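PDB 3TQW: methionine-binding protein from Coxiella burnetii, which binds methionine and probably delivers it in the periplasm to an ABC transporter for uptake into the cell. Local coordinates for residues A[46-50]-A[51-55]; A[226-229]-A[230-234]. All coordinates share one frame; numbering follows the deposited sequence. Where two conformers were deposited one is given.

Contact 1 comes first along the chain: residues 46-55 end helix 44-49 and turn the backbone toward strand 55-60, so the loop it closes is a short, local one linking a helix to the six-stranded mixed sheet. Contact 2 opens only after that, at residues 226-234, within the last turns of helix 223-233 and just ahead of the final short strand, 238-239, at the edge of the same sheet. The two are in series, neither nested nor crossed, and their nearest atoms are about 17 Å apart. Contact 1 ties its helix end to strands 33-38 and 198-204, whereas contact 2 borders helix 13-29 and strand 75-83.

Contact 1. Residues A[46-50]-A[51-55]; sequences EALAD and GSVDA
Ala47 and Leu48 offer their carbonyls to the residues that follow helix 44-49, and the chain leaves the helix in a Schellman motif with Gly51 at positive phi. Among the backbone bonds, Val53 N reaches Ala47 O at 3.2 Å, arriving well above the carbonyl plane; Ser52 N also makes a weak bond to the same Ala47 O, and Gly51 N a weak bond to Leu48 O.

Asp50 and Ser52 form an Asx turn. Asp50 holds CG between its backbone N and carbonyl carbon (chi1 73°), which swings OD1 over the start of the loop. There OD1 accepts two bonds from one residue: Ser52 N approaches nearly along the C-O axis at 2.9 Å, and Ser52 OG comes from the syn side, tilted 29° from the carboxylate plane.

Apolar contacts lie deeper. Val53 CG2 sits 4.1 Å from Ala47 CB and also packs against Leu48 CB; Phe38 of strand 33-38 touches both Ala47 and Val53. Arg204 bonds to Leu48 O and Val53 O, and Arg6 takes the Asp54 carboxylate through its backbone N, joining the turn to the sheet. Leu48, extended at chi1 (179°), runs alongside the loop until CD1 lies 3.4 Å from Asp54 O.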
loop_
_atom_site.group_PDB
_atom_site.type_symbol
_atom_site.label_atom_id
_atom_site.label_comp_id
_atom_site.label_asym_id
_atom_site.label_seq_id
_atom_site.Cartn_x
_atom_site.Cartn_y
_atom_site.Cartn_z
ATOM N N GLU A 46 -7.505 13.425 4.429
ATOM C CA GLU A 46 -8.189 14.474 5.177
ATOM C C GLU A 46 -7.238 15.654 5.335
ATOM O O GLU A 46 -7.638 16.809 5.181
ATOM C CB GLU A 46 -8.659 13.969 6.544
ATOM C CG GLU A 46 -9.258 15.046 7.451
ATOM C CD GLU A 46 -10.639 15.522 7.012
ATOM O OE1 GLU A 46 -11.282 14.851 6.174
ATOM O OE2 GLU A 46 -11.089 16.573 7.514
ATOM N N ALA A 47 -5.971 15.361 5.619
ATOM C CA ALA A 47 -4.972 16.421 5.764
ATOM C C ALA A 47 -4.772 17.192 4.454
ATOM O O ALA A 47 -4.555 18.403 4.461
ATOM C CB ALA A 47 -3.649 15.844 6.255
ATOM N N LEU A 48 -4.854 16.490 3.332
ATOM C CA LEU A 48 -4.743 17.131 2.026
ATOM C C LEU A 48 -5.988 17.976 1.743
ATOM O O LEU A 48 -5.894 19.119 1.292
ATOM C CB LEU A 48 -4.569 16.068 0.933
ATOM C CG LEU A 48 -4.451 16.522 -0.521
ATOM C CD1 LEU A 48 -3.244 17.439 -0.737
ATOM C CD2 LEU A 48 -4.362 15.291 -1.420
ATOM N N ALA A 49 -7.157 17.413 2.025
ATOM C CA ALA A 49 -8.413 18.116 1.797
ATOM C C ALA A 49 -8.536 19.383 2.646
ATOM O O ALA A 49 -9.066 20.400 2.176
ATOM C CB ALA A 49 -9.601 17.188 2.043
ATOM N N ASP A 50 -8.056 19.327 3.888
ATOM C CA ASP A 50 -8.203 20.469 4.792
ATOM C C ASP A 50 -7.051 21.479 4.728
ATOM O O ASP A 50 -7.079 22.502 5.418
ATOM C CB ASP A 50 -8.512 20.032 6.242
ATOM C CG ASP A 50 -7.308 19.425 6.969
ATOM O OD1 ASP A 50 -6.150 19.718 6.610
ATOM O OD2 ASP A 50 -7.532 18.654 7.930
ATOM N N GLY A 51 -6.049 21.196 3.900
ATOM C CA GLY A 51 -4.966 22.139 3.658
ATOM C C GLY A 51 -3.750 21.960 4.550
ATOM O O GLY A 51 -2.779 22.712 4.433
ATOM N N SER A 52 -3.796 20.961 5.430
ATOM C CA SER A 52 -2.682 20.654 6.337
ATOM C C SER A 52 -1.413 20.216 5.602
ATOM O O SER A 52 -0.297 20.477 6.060
ATOM C CB SER A 52 -3.087 19.566 7.337
ATOM O OG SER A 52 -3.891 20.108 8.360
ATOM N N VAL A 53 -1.590 19.524 4.482
ATOM C CA VAL A 53 -0.481 19.205 3.588
ATOM C C VAL A 53 -0.881 19.613 2.171
ATOM O O VAL A 53 -2.060 19.857 1.902
ATOM C CB VAL A 53 -0.117 17.700 3.607
ATOM C CG1 VAL A 53 0.300 17.257 5.014
ATOM C CG2 VAL A 53 -1.290 16.864 3.104
ATOM N N ASP A 54 0.097 19.691 1.274
ATOM C CA ASP A 54 -0.145 20.120 -0.104
ATOM C C ASP A 54 -0.147 18.942 -1.072
ATOM O O ASP A 54 -0.591 19.056 -2.214
ATOM C CB ASP A 54 0.926 21.126 -0.526
ATOM C CG ASP A 54 0.974 22.329 0.390
ATOM O OD1 ASP A 54 -0.099 22.926 0.622
ATOM O OD2 ASP A 54 2.073 22.658 0.896
ATOM N N ALA A 55 0.379 17.816 -0.607
ATOM C CA ALA A 55 0.347 16.579 -1.364
ATOM C C ALA A 55 0.491 15.440 -0.380
ATOM O O ALA A 55 0.864 15.655 0.770
ATOM C CB ALA A 55 1.482 16.537 -2.381
#

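Contact 2. Residues A[226-229]-A[230-234]; sequences LSAA and KKIFG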
loop_
_atom_site.group_PDB
_atom_site.type_symbol
_atom_site.label_atom_id
_atom_site.label_comp_id
_atom_site.label_asym_id
_atom_site.label_seq_id
_atom_site.Cartn_x
_atom_site.Cartn_y
_atom_site.Cartn_z
ATOM N N LEU A 226 15.306 5.948 -6.898
ATOM C CA LEU A 226 15.237 4.558 -7.346
ATOM C C LEU A 226 16.289 3.715 -6.637
ATOM O O LEU A 226 16.020 2.595 -6.209
ATOM C CB LEU A 226 15.429 4.458 -8.855
ATOM C CG LEU A 226 14.381 5.179 -9.696
ATOM C CD1 LEU A 226 14.746 5.136 -11.178
ATOM C CD2 LEU A 226 13.019 4.572 -9.448
ATOM N N SER A 227 17.493 4.262 -6.515
ATOM C CA SER A 227 18.573 3.571 -5.821
ATOM C C SER A 227 18.213 3.337 -4.352
ATOM O O SER A 227 18.456 2.255 -3.810
ATOM C CB SER A 227 19.878 4.360 -5.950
ATOM O OG SER A 227 20.932 3.727 -5.257
ATOM N N ALA A 228 17.617 4.341 -3.712
ATOM C CA ALA A 228 17.189 4.204 -2.319
ATOM C C ALA A 228 16.057 3.192 -2.163
ATOM O O ALA A 228 16.013 2.445 -1.183
ATOM C CB ALA A 228 16.772 5.547 -1.746
ATOM N N ALA A 229 15.132 3.178 -3.117
ATOM C CA ALA A 229 14.046 2.204 -3.084
ATOM C C ALA A 229 14.615 0.789 -3.063
ATOM O O ALA A 229 14.146 -0.063 -2.310
ATOM C CB ALA A 229 13.117 2.394 -4.276
ATOM N N LYS A 230 15.632 0.548 -3.887
ATOM C CA LYS A 230 16.317 -0.740 -3.905
ATOM C C LYS A 230 16.857 -1.115 -2.527
ATOM O O LYS A 230 16.734 -2.260 -2.099
ATOM C CB LYS A 230 17.473 -0.735 -4.914
ATOM C CG LYS A 230 17.146 -1.353 -6.270
ATOM C CD LYS A 230 16.418 -0.368 -7.174
ATOM C CE LYS A 230 16.134 -0.961 -8.553
ATOM N NZ LYS A 230 15.356 -0.023 -9.431
ATOM N N LYS A 231 17.459 -0.157 -1.831
ATOM C CA LYS A 231 18.045 -0.447 -0.526
ATOM C C LYS A 231 16.968 -0.679 0.539
ATOM O O LYS A 231 17.128 -1.518 1.420
ATOM C CB LYS A 231 18.993 0.669 -0.083
ATOM C CG LYS A 231 20.159 0.946 -1.038
ATOM C CD LYS A 231 21.264 1.707 -0.321
ATOM C CE LYS A 231 22.110 2.568 -1.265
ATOM N NZ LYS A 231 22.240 2.021 -2.639
ATOM N N ILE A 232 15.870 0.066 0.448
ATOM C CA ILE A 232 14.813 -0.005 1.448
ATOM C C ILE A 232 13.863 -1.180 1.205
ATOM O O ILE A 232 13.481 -1.879 2.142
ATOM C CB ILE A 232 14.008 1.317 1.502
ATOM C CG1 ILE A 232 14.922 2.487 1.888
ATOM C CG2 ILE A 232 12.843 1.204 2.479
ATOM C CD1 ILE A 232 14.357 3.841 1.509
ATOM N N PHE A 233 13.498 -1.400 -0.058
ATOM C CA PHE A 233 12.451 -2.363 -0.411
ATOM C C PHE A 233 12.936 -3.570 -1.216
ATOM O O PHE A 233 12.200 -4.550 -1.383
ATOM C CB PHE A 233 11.344 -1.670 -1.210
ATOM C CG PHE A 233 10.639 -0.575 -0.460
ATOM C CD1 PHE A 233 9.627 -0.872 0.440
ATOM C CD2 PHE A 233 10.980 0.753 -0.665
ATOM C CE1 PHE A 233 8.971 0.141 1.136
ATOM C CE2 PHE A 233 10.327 1.767 0.021
ATOM C CZ PHE A 233 9.320 1.459 0.920
ATOM N N GLY A 234 14.158 -3.497 -1.733
ATOM C CA GLY A 234 14.645 -4.525 -2.638
ATOM C C GLY A 234 13.664 -4.718 -3.779
ATOM O O GLY A 234 13.100 -3.747 -4.296
HETATM O O HOH W 1 20.579 0.591 -4.442
#
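Ser227 and Lys231, one turn apart, are bridged by a water that donates to Ser227 O and accepts from Lys231 NZ, 2.8 Å from each. The lysine chain leaves with CG anti to the carbonyl carbon, runs back toward Ser227 and bends only at its last torsion (chi4 -31°), which brings NZ to 3.4 Å from Ser227 OG.

Lys230 folds otherwise. Its bend comes at chi2 (82°), after which the chain is extended, and its aliphatic part lies against the preceding turn with CD 3.1 Å from Leu226 O. The ammonium end is thus carried back alongside Leu226.

All of this belongs to the last turns of helix 223-233. Regular i to i+4 bonds join Leu226 O to Lys230 N, Ser227 O to Lys231 N, Ala228 O to Ile232 N and Ala229 O to Phe233 N, the last at 2.7 Å. Gly234, the first residue to leave helical backbone angles, has positive phi; its N bonds to Lys230 O and, weakly, to Ala229 O.

Ile232 CG1 comes to 3.3 Å from Ala228 O, beyond the oxygen end of that carbonyl, and CD1 lies 4.4 Å from Ala228 CB. The other branch, CG2, lies 3.5 Å above one face of the Phe233 ring, displaced toward the rim. That ring also has Ala229 O at its edge, near its plane. Pro13 of helix 13-29 touches both Ile232 and Phe233, and the Phe233 ring meets that of Tyr84, a residue of the methionine pocket, with planes at about 50°; the Phe233 side chain is about 8 Å from the bound methionine.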